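Local coordinates for glycoside hydrolase family 16 protein (Akkermansia muciniphila, PDB 6T2N), which probably acts as an endo-acting O-glycanase, cutting galactosidic linkages within mucin glycans to initiate their breakdown in the human gut, at residues A[52-57]-A[300-305]; A[143-148]-A[229-234]; A[189-194]-A[216-221]. All coordinates share one frame; numbering follows the deposited sequence.

Near the N-terminal end of the modelled chain, residues 52-57 enter interaction 1; they wait 243 residues for their partner, 300-305, at the end of strand 292-302, so almost the whole enzyme is enclosed. Within that span interaction 2 closes a second, smaller loop, from 143-148 to 229-234, and within that one interaction 3 joins 189-194 to 216-221 over a short excursion. The three are thus concentric and none cross. Interactions 1 and 2 touch, because strands 292-302 and 146-153 are neighbours in one sheet. Interaction 3, where the other sheet hands the chain back to strand 225-231, lies apart, its nearest atoms about 11 Å from those of interaction 2.

Interaction 1: residues A[52-57]-A[300-305]; sequences WVYVWG and RFYQTK
Phe301 is matched by two successive residues, Val55 and Trp56, across an antiparallel pairing, a classic beta bulge that fastens an N-terminal segment to the end of strand 292-302 in the beta-jelly-roll sandwich of family 16. The backbone bonds follow the irregularity. Phe301 O accepts Val55 N at 3.0 Å, with the donor in the carbonyl plane, and also takes a weak bond from Trp56 N, so one carbonyl serves two successive amides. In return Phe301 N gives a nearly straight bond to Trp56 O (2.7 Å, 166° at the hydrogen), and beyond the bulge Gln303 N binds Val53 O.

Aromatic contacts gather in clusters along the pairing. Tyr54 presents its ring edge to the face of Tyr302 in a T-shaped pair, centroids 5.6 Å apart and planes at 82°. The same edge meets the aliphatic start of Arg300, Tyr54 CE1 lying 3.6 Å from Arg300 CB, while the guanidinium goes on to Glu59, a calcium ligand, and the hydroxyl of Tyr302 bonds Pro45 O. Phe301 and Trp56 both meet Phe143 edge-to-face. At the other end, Thr304 sets its methyl over one face of Trp52, CG2 standing 4.0 Å from the six-membered ring centroid in a CH-pi contact. Thr304 also occupies the N-cap of helix 305-311, and OG1, on its other branch, bonds His307, whose ring stacks on Trp52.

Apolar packing completes the join. Val55 CB approaches Phe301 CD2 obliquely. Gln303 crosses Val55 at about a right angle, its amide NE2 being committed to Phe145 O. With CG2 anti to its own carbonyl carbon, Val55 directs that methyl to Gln303, where CG2 comes within 3.8 Å of Gln303 CB.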
loop_
_atom_site.group_PDB
_atom_site.type_symbol
_atom_site.label_atom_id
_atom_site.label_comp_id
_atom_site.label_asym_id
_atom_site.label_seq_id
_atom_site.Cartn_x
_atom_site.Cartn_y
_atom_site.Cartn_z
ATOM N N TRP A 52 22.718 5.090 -5.690
ATOM C CA TRP A 52 21.670 4.094 -5.364
ATOM C C TRP A 52 22.141 2.722 -5.838
ATOM O O TRP A 52 23.034 2.675 -6.691
ATOM C CB TRP A 52 20.375 4.452 -6.080
ATOM C CG TRP A 52 19.757 5.713 -5.577
ATOM C CD1 TRP A 52 19.718 6.928 -6.194
ATOM C CD2 TRP A 52 19.064 5.872 -4.334
ATOM N NE1 TRP A 52 19.031 7.828 -5.426
ATOM C CE2 TRP A 52 18.617 7.209 -4.282
ATOM C CE3 TRP A 52 18.771 5.005 -3.282
ATOM C CZ2 TRP A 52 17.919 7.721 -3.198
ATOM C CZ3 TRP A 52 18.060 5.505 -2.216
ATOM C CH2 TRP A 52 17.665 6.850 -2.166
ATOM N N VAL A 53 21.548 1.641 -5.341
ATOM C CA VAL A 53 21.807 0.284 -5.898
ATOM C C VAL A 53 20.615 -0.603 -5.536
ATOM O O VAL A 53 20.198 -0.530 -4.338
ATOM C CB VAL A 53 23.177 -0.319 -5.495
ATOM C CG1 VAL A 53 23.604 -0.050 -4.067
ATOM C CG2 VAL A 53 23.232 -1.815 -5.761
ATOM N N TYR A 54 20.090 -1.318 -6.564
ATOM C CA TYR A 54 18.980 -2.303 -6.496
ATOM C C TYR A 54 19.266 -3.233 -5.325
ATOM O O TYR A 54 20.401 -3.678 -5.154
ATOM C CB TYR A 54 18.842 -3.132 -7.784
ATOM C CG TYR A 54 17.514 -3.833 -8.009
ATOM C CD1 TYR A 54 16.418 -3.126 -8.463
ATOM C CD2 TYR A 54 17.337 -5.194 -7.799
ATOM C CE1 TYR A 54 15.189 -3.731 -8.679
ATOM C CE2 TYR A 54 16.113 -5.820 -8.031
ATOM C CZ TYR A 54 15.023 -5.090 -8.482
ATOM O OH TYR A 54 13.769 -5.625 -8.729
ATOM N N VAL A 55 18.240 -3.486 -4.529
ATOM C CA VAL A 55 18.314 -4.347 -3.314
ATOM C C VAL A 55 17.212 -5.409 -3.382
ATOM O O VAL A 55 17.444 -6.494 -2.832
ATOM C CB VAL A 55 18.197 -3.517 -2.016
ATOM C CG1 VAL A 55 18.615 -4.346 -0.810
ATOM C CG2 VAL A 55 18.995 -2.213 -2.074
ATOM N N TRP A 56 16.056 -5.097 -3.984
ATOM C CA TRP A 56 14.875 -5.999 -4.000
ATOM C C TRP A 56 13.834 -5.471 -4.981
ATOM O O TRP A 56 13.759 -4.233 -5.176
ATOM C CB TRP A 56 14.312 -6.134 -2.582
ATOM C CG TRP A 56 13.260 -7.177 -2.352
ATOM C CD1 TRP A 56 13.437 -8.417 -1.807
ATOM C CD2 TRP A 56 11.840 -7.035 -2.543
ATOM N NE1 TRP A 56 12.239 -9.068 -1.682
ATOM C CE2 TRP A 56 11.243 -8.236 -2.109
ATOM C CE3 TRP A 56 11.023 -6.005 -3.018
ATOM C CZ2 TRP A 56 9.869 -8.426 -2.140
ATOM C CZ3 TRP A 56 9.665 -6.188 -3.046
ATOM C CH2 TRP A 56 9.100 -7.383 -2.604
ATOM N N GLY A 57 13.088 -6.396 -5.593
ATOM C CA GLY A 57 11.955 -6.050 -6.464
ATOM C C GLY A 57 11.496 -7.181 -7.383
ATOM O O GLY A 57 11.679 -8.408 -7.114
ATOM N N ARG A 300 10.644 -1.839 -7.480
ATOM C CA ARG A 300 12.118 -1.758 -7.306
ATOM C C ARG A 300 12.441 -0.949 -6.063
ATOM O O ARG A 300 12.035 0.248 -6.003
ATOM C CB ARG A 300 12.728 -1.060 -8.506
ATOM C CG ARG A 300 12.278 -1.698 -9.803
ATOM C CD ARG A 300 12.872 -0.939 -10.955
ATOM N NE ARG A 300 12.566 -1.562 -12.229
ATOM C CZ ARG A 300 12.505 -0.901 -13.367
ATOM N NH1 ARG A 300 12.700 0.400 -13.406
ATOM N NH2 ARG A 300 12.252 -1.530 -14.484
ATOM N N PHE A 301 13.108 -1.607 -5.117
ATOM C CA PHE A 301 13.666 -1.002 -3.885
ATOM C C PHE A 301 15.167 -0.762 -4.067
ATOM O O PHE A 301 15.843 -1.757 -4.408
ATOM C CB PHE A 301 13.459 -1.947 -2.710
ATOM C CG PHE A 301 13.909 -1.352 -1.407
ATOM C CD1 PHE A 301 13.485 -0.089 -1.025
ATOM C CD2 PHE A 301 14.731 -2.057 -0.554
ATOM C CE1 PHE A 301 13.848 0.453 0.189
ATOM C CE2 PHE A 301 15.071 -1.527 0.676
ATOM C CZ PHE A 301 14.627 -0.280 1.045
ATOM N N TYR A 302 15.654 0.475 -3.862
ATOM C CA TYR A 302 17.109 0.839 -3.894
ATOM C C TYR A 302 17.595 1.498 -2.580
ATOM O O TYR A 302 16.788 2.139 -1.867
ATOM C CB TYR A 302 17.425 1.822 -5.023
ATOM C CG TYR A 302 17.101 1.398 -6.434
ATOM C CD1 TYR A 302 15.811 1.498 -6.933
ATOM C CD2 TYR A 302 18.093 0.978 -7.302
ATOM C CE1 TYR A 302 15.506 1.165 -8.244
ATOM C CE2 TYR A 302 17.808 0.645 -8.615
ATOM C CZ TYR A 302 16.513 0.745 -9.093
ATOM O OH TYR A 302 16.202 0.414 -10.383
ATOM N N GLN A 303 18.900 1.385 -2.290
ATOM C CA GLN A 303 19.569 1.924 -1.060
ATOM C C GLN A 303 20.986 2.447 -1.364
ATOM O O GLN A 303 21.795 1.718 -1.954
ATOM C CB GLN A 303 19.694 0.839 0.027
ATOM C CG GLN A 303 18.363 0.504 0.735
ATOM C CD GLN A 303 18.539 -0.462 1.974
ATOM O OE1 GLN A 303 19.412 -1.396 1.763
ATOM N NE2 GLN A 303 17.678 -0.338 3.096
ATOM N N THR A 304 21.317 3.657 -0.915
ATOM C CA THR A 304 22.732 4.121 -0.877
ATOM C C THR A 304 23.408 3.426 0.307
ATOM O O THR A 304 22.665 2.907 1.188
ATOM C CB THR A 304 22.871 5.654 -0.837
ATOM O OG1 THR A 304 22.382 6.212 0.387
ATOM C CG2 THR A 304 22.175 6.320 -2.005
ATOM N N LYS A 305 24.746 3.382 0.299
ATOM C CA LYS A 305 25.572 2.968 1.461
ATOM C C LYS A 305 24.945 3.605 2.702
ATOM O O LYS A 305 24.766 2.914 3.736
ATOM C CB LYS A 305 27.009 3.462 1.273
ATOM C CG LYS A 305 27.983 3.096 2.389
ATOM C CD LYS A 305 28.965 1.979 2.034
ATOM C CE LYS A 305 30.177 2.461 1.257
ATOM N NZ LYS A 305 30.942 1.346 0.656
#

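Interaction 2: residues A[143-148]-A[229-234]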
loop_
_atom_site.group_PDB
_atom_site.type_symbol
_atom_site.label_atom_id
_atom_site.label_comp_id
_atom_site.label_asym_id
_atom_site.label_seq_id
_atom_site.Cartn_x
_atom_site.Cartn_y
_atom_site.Cartn_z
ATOM N N PHE A 143 11.080 -3.168 4.558
ATOM C CA PHE A 143 11.928 -2.095 3.987
ATOM C C PHE A 143 12.275 -1.145 5.118
ATOM O O PHE A 143 11.355 -0.896 5.926
ATOM C CB PHE A 143 11.178 -1.378 2.867
ATOM C CG PHE A 143 10.648 -2.311 1.815
ATOM C CD1 PHE A 143 11.462 -2.735 0.778
ATOM C CD2 PHE A 143 9.350 -2.789 1.884
ATOM C CE1 PHE A 143 10.980 -3.616 -0.181
ATOM C CE2 PHE A 143 8.878 -3.678 0.930
ATOM C CZ PHE A 143 9.697 -4.093 -0.092
ATOM N N MET A 144 13.528 -0.680 5.199
ATOM C CA MET A 144 13.918 0.401 6.173
ATOM C C MET A 144 14.948 1.359 5.591
ATOM O O MET A 144 16.108 1.088 5.636
ATOM C CB MET A 144 14.472 -0.139 7.484
ATOM C CG MET A 144 14.468 0.911 8.542
ATOM S SD MET A 144 14.538 0.156 10.173
ATOM C CE MET A 144 15.449 1.415 11.071
ATOM N N PHE A 145 14.461 2.461 5.088
ATOM C CA PHE A 145 15.230 3.498 4.373
ATOM C C PHE A 145 15.474 2.949 2.955
ATOM O O PHE A 145 16.024 1.795 2.689
ATOM C CB PHE A 145 16.490 3.974 5.148
ATOM C CG PHE A 145 16.256 4.373 6.592
ATOM C CD1 PHE A 145 15.115 5.074 6.958
ATOM C CD2 PHE A 145 17.142 3.997 7.579
ATOM C CE1 PHE A 145 14.847 5.349 8.279
ATOM C CE2 PHE A 145 16.884 4.297 8.903
ATOM C CZ PHE A 145 15.743 4.984 9.247
ATOM N N GLY A 146 15.095 3.793 2.020
ATOM C CA GLY A 146 15.673 3.726 0.680
ATOM C C GLY A 146 14.686 4.352 -0.239
ATOM O O GLY A 146 13.814 5.065 0.250
ATOM N N ARG A 147 14.810 4.046 -1.512
ATOM C CA ARG A 147 13.916 4.574 -2.550
ATOM C C ARG A 147 13.159 3.381 -3.094
ATOM O O ARG A 147 13.825 2.395 -3.515
ATOM C CB ARG A 147 14.725 5.251 -3.655
ATOM C CG ARG A 147 13.895 5.641 -4.868
ATOM C CD ARG A 147 14.798 5.818 -6.052
ATOM N NE ARG A 147 14.086 6.434 -7.154
ATOM C CZ ARG A 147 13.827 7.729 -7.250
ATOM N NH1 ARG A 147 14.188 8.562 -6.291
ATOM N NH2 ARG A 147 13.178 8.195 -8.294
ATOM N N LEU A 148 11.836 3.499 -3.079
ATOM C CA LEU A 148 10.896 2.444 -3.491
ATOM C C LEU A 148 10.076 2.963 -4.648
ATOM O O LEU A 148 9.337 3.956 -4.428
ATOM C CB LEU A 148 9.978 2.103 -2.333
ATOM C CG LEU A 148 9.012 0.966 -2.630
ATOM C CD1 LEU A 148 9.735 -0.292 -3.148
ATOM C CD2 LEU A 148 8.214 0.686 -1.368
ATOM N N MET A 229 8.818 6.629 -3.304
ATOM C CA MET A 229 9.054 7.036 -1.916
ATOM C C MET A 229 10.571 7.054 -1.678
ATOM O O MET A 229 11.174 5.982 -1.679
ATOM C CB MET A 229 8.380 6.043 -0.974
ATOM C CG MET A 229 8.763 6.313 0.445
ATOM S SD MET A 229 8.175 5.133 1.664
ATOM C CE MET A 229 9.266 3.758 1.308
ATOM N N GLU A 230 11.182 8.226 -1.474
ATOM C CA GLU A 230 12.548 8.354 -0.864
ATOM C C GLU A 230 12.371 8.506 0.661
ATOM O O GLU A 230 11.424 9.223 1.061
ATOM C CB GLU A 230 13.332 9.515 -1.499
ATOM C CG GLU A 230 13.924 9.218 -2.871
ATOM C CD GLU A 230 14.790 10.297 -3.519
ATOM O OE1 GLU A 230 14.692 11.479 -3.109
ATOM O OE2 GLU A 230 15.586 9.956 -4.426
ATOM N N TRP A 231 13.237 7.871 1.469
ATOM C CA TRP A 231 13.083 7.699 2.943
ATOM C C TRP A 231 14.463 7.566 3.602
ATOM O O TRP A 231 15.119 6.539 3.394
ATOM C CB TRP A 231 12.181 6.472 3.189
ATOM C CG TRP A 231 11.978 6.007 4.601
ATOM C CD1 TRP A 231 12.062 6.761 5.726
ATOM C CD2 TRP A 231 11.587 4.697 5.044
ATOM N NE1 TRP A 231 11.772 6.013 6.832
ATOM C CE2 TRP A 231 11.487 4.736 6.444
ATOM C CE3 TRP A 231 11.328 3.479 4.414
ATOM C CZ2 TRP A 231 11.132 3.626 7.210
ATOM C CZ3 TRP A 231 10.972 2.374 5.168
ATOM C CH2 TRP A 231 10.866 2.451 6.554
ATOM N N ASP A 232 14.917 8.627 4.270
ATOM C CA ASP A 232 15.966 8.654 5.322
ATOM C C ASP A 232 15.373 8.539 6.726
ATOM O O ASP A 232 14.151 8.584 6.890
ATOM C CB ASP A 232 16.490 10.059 5.478
ATOM C CG ASP A 232 17.281 10.667 4.272
ATOM O OD1 ASP A 232 18.408 10.163 3.951
ATOM O OD2 ASP A 232 16.830 11.755 3.825
ATOM N N LYS A 233 16.241 8.594 7.722
ATOM C CA LYS A 233 15.878 8.885 9.127
ATOM C C LYS A 233 15.602 10.410 9.427
ATOM O O LYS A 233 15.217 10.623 10.639
ATOM C CB LYS A 233 17.091 8.713 10.012
ATOM C CG LYS A 233 18.037 9.900 9.854
ATOM C CD LYS A 233 19.405 9.730 10.504
ATOM C CE LYS A 233 20.443 10.574 9.820
ATOM N NZ LYS A 233 21.384 11.047 10.832
ATOM N N ASP A 234 15.673 11.241 8.357
ATOM C CA ASP A 234 15.345 12.678 8.505
ATOM C C ASP A 234 14.054 13.074 7.765
ATOM O O ASP A 234 13.375 14.013 8.298
ATOM C CB ASP A 234 16.507 13.540 8.044
ATOM C CG ASP A 234 17.578 13.729 9.109
ATOM O OD1 ASP A 234 17.253 14.171 10.248
ATOM O OD2 ASP A 234 18.730 13.428 8.803
#
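Trp231 carries the backbone of Met144 and Phe145 over one face of its indole, Phe145 N standing 3.3 Å above the ring plane, and meets Phe143 O near the plane at its edge. Phe145 turns its ring edge to the indole, 4.8 Å between its centroid and that of the five-membered ring, the planes 76° apart. Its own faces are covered by Met144 CG, over the centre, and on the opposite face by Lys233 N. Phe145 CG lies anti to the carbonyl carbon (chi1 -50°), which brings the CD1-CE1 edge of the ring over the indole face beside Trp231 NE1, the atom bonded to Phe263 O. Replacing Trp231 by an alanine is likely to leave Phe145 without its edge-to-face partner and Phe263 O without that donor.

Elsewhere Arg147 NH1 forms a salt bridge with Glu230 OE2 at 2.7 Å, at the edge of a guanidinium whose NE pairs with Glu149. Leu148 and Met229 exchange two backbone bonds, each 2.9 Å from N to O.

Strand 146-153 runs between 225-231 and 292-302 in one antiparallel sheet, strand 235-240 flanks the far side of 225-231, and helix 305-311 rests on Phe145 through His307 and Gln310.

Interaction 3: residues A[189-194]-A[216-221]; sequences QPDVVY and KIENLS
Asp191 and Leu220 meet at the end of an antiparallel pair of strands, where the chain enters strand 192-198 and, after strand 211-216, loops across to strand 225-231 of the other sheet of the sandwich. The last bridge of that pair sets Val192 against Lys216 as a non-hydrogen-bonded pair. Just beyond it Asp191 O accepts Ile217 N at 2.7 Å, so the pairing reaches one step into the loop.

The carboxylate of Asp191 then takes hold of the loop itself. Its CG lies beside its own backbone N, anti to the carbonyl carbon (chi1 -74°), and the group reaches two consecutive amides: OD1 accepts Leu220 N at 3.2 Å, approached from above the carboxylate plane, while OD2 receives a weak bond from Asn219 N. Both oxygens are thereby used on main-chain donors.

Behind the acid the contact is largely apolar. Leu220 CD2 touches Val193 CG2 at 3.8 Å, the two side chains crossing at about a right angle; Val193 and Leu220 both rest on Tyr227 of strand 225-231, which brings the opposing sheet up to the join. A polar atom also borders this patch, Pro190 O lying 3.6 Å from Leu220 CD2.

Lys216 runs past Asp191 with NZ 5.0 Å from OD2, too far for a salt bridge, though its charge is likely to steady the carboxylate. The loop is thus held in part by one acid that accepts two amides, one of them weakly: a grip on main-chain N-H groups, at a turn where Asn219 has a positive phi (43°).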
loop_
_atom_site.group_PDB
_atom_site.type_symbol
_atom_site.label_atom_id
_atom_site.label_comp_id
_atom_site.label_asym_id
_atom_site.label_seq_id
_atom_site.Cartn_x
_atom_site.Cartn_y
_atom_site.Cartn_z
ATOM N N GLN A 189 -13.509 11.901 -8.108
ATOM C CA GLN A 189 -12.066 12.319 -8.037
ATOM C C GLN A 189 -11.123 11.229 -8.561
ATOM O O GLN A 189 -10.174 10.845 -7.869
ATOM C CB GLN A 189 -11.616 12.678 -6.613
ATOM C CG GLN A 189 -12.375 13.847 -6.013
ATOM C CD GLN A 189 -11.821 14.263 -4.679
ATOM O OE1 GLN A 189 -11.917 13.550 -3.657
ATOM N NE2 GLN A 189 -11.272 15.458 -4.693
ATOM N N PRO A 190 -11.298 10.746 -9.814
ATOM C CA PRO A 190 -10.438 9.701 -10.377
ATOM C C PRO A 190 -9.113 10.162 -11.003
ATOM O O PRO A 190 -8.305 9.289 -11.281
ATOM C CB PRO A 190 -11.294 9.124 -11.511
ATOM C CG PRO A 190 -12.119 10.297 -11.983
ATOM C CD PRO A 190 -12.331 11.179 -10.771
ATOM N N ASP A 191 -8.948 11.471 -11.241
ATOM C CA ASP A 191 -7.666 12.078 -11.707
ATOM C C ASP A 191 -6.805 12.547 -10.509
ATOM O O ASP A 191 -5.686 13.047 -10.723
ATOM C CB ASP A 191 -7.943 13.211 -12.705
ATOM C CG ASP A 191 -8.384 12.727 -14.080
ATOM O OD1 ASP A 191 -8.244 11.513 -14.314
ATOM O OD2 ASP A 191 -8.861 13.580 -14.912
ATOM N N VAL A 192 -7.292 12.393 -9.280
ATOM C CA VAL A 192 -6.554 12.830 -8.070
ATOM C C VAL A 192 -5.863 11.624 -7.438
ATOM O O VAL A 192 -6.580 10.619 -7.088
ATOM C CB VAL A 192 -7.476 13.512 -7.049
ATOM C CG1 VAL A 192 -6.692 13.910 -5.804
ATOM C CG2 VAL A 192 -8.214 14.704 -7.630
ATOM N N VAL A 193 -4.554 11.800 -7.233
ATOM C CA VAL A 193 -3.634 10.969 -6.401
ATOM C C VAL A 193 -3.521 11.591 -5.003
ATOM O O VAL A 193 -3.037 12.769 -4.916
ATOM C CB VAL A 193 -2.219 10.899 -7.012
ATOM C CG1 VAL A 193 -1.287 10.056 -6.166
ATOM C CG2 VAL A 193 -2.203 10.387 -8.443
ATOM N N TYR A 194 -3.884 10.805 -3.975
ATOM C CA TYR A 194 -3.644 11.036 -2.533
ATOM C C TYR A 194 -2.424 10.253 -2.073
ATOM O O TYR A 194 -2.439 9.047 -2.209
ATOM C CB TYR A 194 -4.825 10.519 -1.717
ATOM C CG TYR A 194 -6.072 11.349 -1.859
ATOM C CD1 TYR A 194 -6.966 11.135 -2.902
ATOM C CD2 TYR A 194 -6.355 12.374 -0.966
ATOM C CE1 TYR A 194 -8.098 11.924 -3.063
ATOM C CE2 TYR A 194 -7.484 13.166 -1.113
ATOM C CZ TYR A 194 -8.362 12.947 -2.165
ATOM O OH TYR A 194 -9.480 13.729 -2.301
ATOM N N LYS A 216 -3.428 16.300 -8.934
ATOM C CA LYS A 216 -4.332 15.973 -10.057
ATOM C C LYS A 216 -3.427 15.601 -11.233
ATOM O O LYS A 216 -2.551 16.398 -11.564
ATOM C CB LYS A 216 -5.265 17.151 -10.362
ATOM C CG LYS A 216 -6.429 16.824 -11.294
ATOM C CD LYS A 216 -7.721 17.637 -11.104
ATOM C CE LYS A 216 -8.964 16.881 -11.566
ATOM N NZ LYS A 216 -9.910 17.711 -12.361
ATOM N N ILE A 217 -3.584 14.405 -11.797
ATOM C CA ILE A 217 -3.060 14.082 -13.152
ATOM C C ILE A 217 -4.257 13.856 -14.092
ATOM O O ILE A 217 -5.116 13.045 -13.769
ATOM C CB ILE A 217 -2.096 12.898 -13.049
ATOM C CG1 ILE A 217 -0.844 13.312 -12.297
ATOM C CG2 ILE A 217 -1.739 12.357 -14.421
ATOM C CD1 ILE A 217 0.037 12.150 -11.910
ATOM N N GLU A 218 -4.342 14.582 -15.205
ATOM C CA GLU A 218 -5.533 14.534 -16.093
ATOM C C GLU A 218 -5.517 13.232 -16.906
ATOM O O GLU A 218 -4.449 12.873 -17.415
ATOM C CB GLU A 218 -5.587 15.778 -16.963
ATOM C CG GLU A 218 -6.807 16.630 -16.703
ATOM C CD GLU A 218 -7.066 17.465 -17.945
ATOM O OE1 GLU A 218 -6.173 18.258 -18.328
ATOM O OE2 GLU A 218 -8.110 17.262 -18.581
ATOM N N ASN A 219 -6.660 12.536 -16.967
ATOM C CA ASN A 219 -6.801 11.127 -17.437
ATOM C C ASN A 219 -5.668 10.247 -16.866
ATOM O O ASN A 219 -4.750 9.871 -17.598
ATOM C CB ASN A 219 -6.888 11.099 -18.960
ATOM C CG ASN A 219 -7.706 12.239 -19.539
ATOM O OD1 ASN A 219 -7.154 13.194 -20.069
ATOM N ND2 ASN A 219 -9.020 12.143 -19.459
ATOM N N LEU A 220 -5.727 9.928 -15.580
ATOM C CA LEU A 220 -4.617 9.274 -14.839
ATOM C C LEU A 220 -4.690 7.768 -15.097
ATOM O O LEU A 220 -3.697 6.997 -14.819
ATOM C CB LEU A 220 -4.808 9.648 -13.362
ATOM C CG LEU A 220 -4.149 8.755 -12.317
ATOM C CD1 LEU A 220 -2.647 8.974 -12.307
ATOM C CD2 LEU A 220 -4.757 9.013 -10.949
ATOM N N SER A 221 -5.865 7.353 -15.562
ATOM C CA SER A 221 -6.183 5.940 -15.862
ATOM C C SER A 221 -5.633 5.592 -17.244
ATOM O O SER A 221 -5.406 4.412 -17.470
ATOM C CB SER A 221 -7.642 5.694 -15.769
ATOM O OG SER A 221 -8.322 6.634 -16.578
#